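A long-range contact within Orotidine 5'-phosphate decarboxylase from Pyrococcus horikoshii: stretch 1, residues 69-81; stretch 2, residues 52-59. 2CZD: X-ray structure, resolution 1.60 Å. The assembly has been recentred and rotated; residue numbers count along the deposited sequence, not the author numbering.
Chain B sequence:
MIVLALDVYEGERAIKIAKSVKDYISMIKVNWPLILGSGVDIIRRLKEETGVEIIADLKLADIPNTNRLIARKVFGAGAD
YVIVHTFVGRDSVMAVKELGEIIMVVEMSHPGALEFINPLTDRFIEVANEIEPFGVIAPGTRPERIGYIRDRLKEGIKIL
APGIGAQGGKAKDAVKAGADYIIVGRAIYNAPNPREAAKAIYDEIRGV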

# COMPACT_ATOMS: atom_id res chain seq x y z
N LEU B 69 3.53 6.90 9.82
CA LEU B 69 2.58 6.38 10.80
C LEU B 69 2.40 4.87 10.67
O LEU B 69 2.34 4.15 11.67
CB LEU B 69 1.23 7.07 10.62
CG LEU B 69 1.17 8.54 10.99
CD1 LEU B 69 -0.15 9.10 10.55
CD2 LEU B 69 1.34 8.71 12.51
N ILE B 70 2.32 4.38 9.44
CA ILE B 70 2.16 2.95 9.24
C ILE B 70 3.42 2.22 9.73
O ILE B 70 3.33 1.19 10.42
CB ILE B 70 1.93 2.63 7.75
CG1 ILE B 70 0.59 3.22 7.30
CG2 ILE B 70 1.97 1.12 7.53
CD1 ILE B 70 0.41 3.16 5.78
N ALA B 71 4.59 2.74 9.38
CA ALA B 71 5.87 2.13 9.77
C ALA B 71 6.01 2.10 11.30
O ALA B 71 6.45 1.10 11.88
CB ALA B 71 7.03 2.92 9.16
N ARG B 72 5.65 3.20 11.95
CA ARG B 72 5.74 3.28 13.39
C ARG B 72 4.93 2.16 14.04
O ARG B 72 5.43 1.49 14.95
CB ARG B 72 5.23 4.64 13.87
CG ARG B 72 5.34 4.88 15.37
CD ARG B 72 5.22 6.38 15.64
NE ARG B 72 4.51 6.67 16.88
CZ ARG B 72 5.01 6.48 18.09
NH1 ARG B 72 6.24 5.99 18.25
NH2 ARG B 72 4.27 6.77 19.16
N LYS B 73 3.70 1.94 13.57
CA LYS B 73 2.85 0.89 14.12
C LYS B 73 3.38 -0.53 13.83
O LYS B 73 3.39 -1.40 14.70
CB LYS B 73 1.44 1.02 13.52
CG LYS B 73 0.40 0.08 14.09
CD LYS B 73 -0.03 0.55 15.48
CE LYS B 73 -1.21 -0.28 16.00
NZ LYS B 73 -1.56 0.18 17.38
N VAL B 74 3.81 -0.76 12.59
CA VAL B 74 4.28 -2.07 12.17
C VAL B 74 5.66 -2.44 12.75
O VAL B 74 5.84 -3.56 13.22
CB VAL B 74 4.25 -2.14 10.62
CG1 VAL B 74 4.82 -3.44 10.12
CG2 VAL B 74 2.81 -2.02 10.16
N PHE B 75 6.62 -1.52 12.73
CA PHE B 75 7.92 -1.82 13.36
C PHE B 75 7.64 -1.96 14.85
O PHE B 75 8.24 -2.79 15.54
CB PHE B 75 8.92 -0.68 13.15
CG PHE B 75 9.54 -0.65 11.77
CD1 PHE B 75 10.21 -1.76 11.25
CD2 PHE B 75 9.52 0.52 11.02
CE1 PHE B 75 10.85 -1.70 10.00
CE2 PHE B 75 10.15 0.58 9.78
CZ PHE B 75 10.82 -0.53 9.26
N GLY B 76 6.70 -1.15 15.34
CA GLY B 76 6.31 -1.18 16.74
C GLY B 76 5.77 -2.53 17.20
O GLY B 76 5.99 -2.95 18.34
N ALA B 77 5.08 -3.21 16.30
CA ALA B 77 4.51 -4.52 16.59
C ALA B 77 5.53 -5.64 16.49
O ALA B 77 5.25 -6.78 16.87
CB ALA B 77 3.33 -4.80 15.64
N GLY B 78 6.72 -5.33 15.98
CA GLY B 78 7.75 -6.36 15.90
C GLY B 78 8.39 -6.60 14.54
O GLY B 78 9.29 -7.44 14.44
N ALA B 79 7.93 -5.91 13.50
CA ALA B 79 8.56 -6.11 12.19
C ALA B 79 10.00 -5.65 12.23
O ALA B 79 10.33 -4.66 12.89
CB ALA B 79 7.81 -5.31 11.09
N ASP B 80 10.85 -6.37 11.51
CA ASP B 80 12.26 -6.02 11.41
C ASP B 80 12.54 -5.28 10.11
O ASP B 80 13.50 -4.53 10.02
CB ASP B 80 13.12 -7.28 11.49
CG ASP B 80 13.04 -7.93 12.84
OD1 ASP B 80 13.62 -7.38 13.80
OD2 ASP B 80 12.37 -8.97 12.92
N TYR B 81 11.71 -5.52 9.09
CA TYR B 81 11.89 -4.86 7.79
C TYR B 81 10.53 -4.54 7.20
O TYR B 81 9.58 -5.29 7.39
CB TYR B 81 12.61 -5.74 6.75
CG TYR B 81 13.87 -6.39 7.23
CD1 TYR B 81 13.83 -7.59 7.93
CD2 TYR B 81 15.11 -5.78 7.02
CE1 TYR B 81 15.00 -8.18 8.42
CE2 TYR B 81 16.29 -6.36 7.51
CZ TYR B 81 16.22 -7.56 8.21
OH TYR B 81 17.36 -8.10 8.75
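Stretch 2, residues 52-59: VEIIADLK

Stretch 2 is mostly strand, extended through its middle, with its backbone bending at Leu-58 and Lys-59; it meets stretch 1 most firmly where the latter turns from helix into strand. Tyr-81 pairs with Ile-55 in a parallel bridge: the amide N of Tyr-81 donates to Ile-54 O at 3.1 Å, and Tyr-81 O accepts from Ala-56 N at 2.8 Å, the latter bond nearly straight at 175°. Ile-54 O takes a second donor, Asp-80 N, at 2.8 Å, so one carbonyl holds two successive amides.

Asp-80 suits its place because its carboxylate can do what a backbone carbonyl would: its OD2 accepts from Ile-54 N at 2.9 Å, and both polar backbone atoms of Ile-54 are thereby engaged. Beyond it, the hydroxyl OH of Tyr-81 donates to Glu-53 OE2 at 2.9 Å. The long side chain of Glu-53, with chi2 and chi3 both near 180°, reaches the far end of the phenol. The tyrosine also serves the apolar side, since Tyr-81 CD1 lies 3.8 Å from Ile-55 CG1, both side chains on the same face of the sheet.

The connection between helix and strand is compact. Gly-78, the first residue to leave helical angles, lies in a Schellman motif; its positive phi of 126° would jam a CB against the preceding carbonyl oxygen, which calls for glycine.

Before this turn, helix 69-76 runs at 151° to strand 53-59, nearly antiparallel, with the axes 10.0 Å apart at closest. Ile-70 and Val-74, one helical turn apart, point toward the strand, and Ala-56 and Leu-58, two residues apart, point back toward the helix. Val-74 CG1 packs 3.6 Å from Ala-56 CB, where the small alanine permits close approach, while Val-74 CG2 lies 3.9 Å from Leu-58 CD1. The longer leucine also reaches Ile-70, CD1 to CG2 of the isoleucine, at 3.9 Å. Ala-79 CB completes the apolar layer, 4.2 Å from Ala-56 CB.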

# COMPACT_ATOMS: atom_id res chain seq x y z
N VAL B 52 12.00 -15.42 15.04
CA VAL B 52 12.48 -15.30 13.66
C VAL B 52 12.21 -13.87 13.17
O VAL B 52 11.17 -13.29 13.50
CB VAL B 52 11.75 -16.28 12.73
CG1 VAL B 52 12.23 -16.09 11.30
CG2 VAL B 52 12.04 -17.73 13.17
N GLU B 53 13.14 -13.31 12.40
CA GLU B 53 12.97 -11.94 11.89
C GLU B 53 11.76 -11.85 10.98
O GLU B 53 11.43 -12.80 10.27
CB GLU B 53 14.23 -11.49 11.14
CG GLU B 53 15.33 -11.03 12.10
CD GLU B 53 16.57 -10.53 11.39
OE1 GLU B 53 17.49 -10.06 12.09
OE2 GLU B 53 16.63 -10.59 10.14
N ILE B 54 11.09 -10.70 11.00
CA ILE B 54 9.88 -10.49 10.21
C ILE B 54 9.96 -9.38 9.19
O ILE B 54 10.42 -8.27 9.48
CB ILE B 54 8.68 -10.20 11.15
CG1 ILE B 54 8.44 -11.40 12.07
CG2 ILE B 54 7.42 -9.90 10.33
CD1 ILE B 54 7.44 -11.12 13.17
N ILE B 55 9.54 -9.70 7.97
CA ILE B 55 9.45 -8.71 6.91
C ILE B 55 7.96 -8.41 6.71
O ILE B 55 7.16 -9.32 6.51
CB ILE B 55 9.97 -9.24 5.56
CG1 ILE B 55 11.46 -9.52 5.65
CG2 ILE B 55 9.72 -8.18 4.44
CD1 ILE B 55 11.99 -10.38 4.46
N ALA B 56 7.59 -7.13 6.76
CA ALA B 56 6.20 -6.75 6.51
C ALA B 56 6.14 -6.28 5.05
O ALA B 56 6.65 -5.20 4.70
CB ALA B 56 5.76 -5.62 7.46
N ASP B 57 5.57 -7.14 4.20
CA ASP B 57 5.46 -6.91 2.76
C ASP B 57 4.25 -6.02 2.53
O ASP B 57 3.18 -6.49 2.11
CB ASP B 57 5.30 -8.26 2.03
CG ASP B 57 5.40 -8.13 0.53
OD1 ASP B 57 5.40 -6.99 0.03
OD2 ASP B 57 5.45 -9.16 -0.17
N LEU B 58 4.43 -4.75 2.85
CA LEU B 58 3.32 -3.79 2.69
C LEU B 58 3.35 -3.02 1.37
O LEU B 58 2.30 -2.54 0.93
CB LEU B 58 3.34 -2.79 3.84
CG LEU B 58 3.48 -3.41 5.23
CD1 LEU B 58 3.40 -2.28 6.28
CD2 LEU B 58 2.40 -4.44 5.46
N LYS B 59 4.53 -2.92 0.76
CA LYS B 59 4.72 -2.14 -0.49
C LYS B 59 4.11 -0.76 -0.28
O LYS B 59 3.28 -0.28 -1.06
CB LYS B 59 4.09 -2.85 -1.69
CG LYS B 59 4.79 -4.17 -2.01
CD LYS B 59 4.39 -4.74 -3.38
CE LYS B 59 5.04 -6.10 -3.68
NZ LYS B 59 4.57 -7.18 -2.73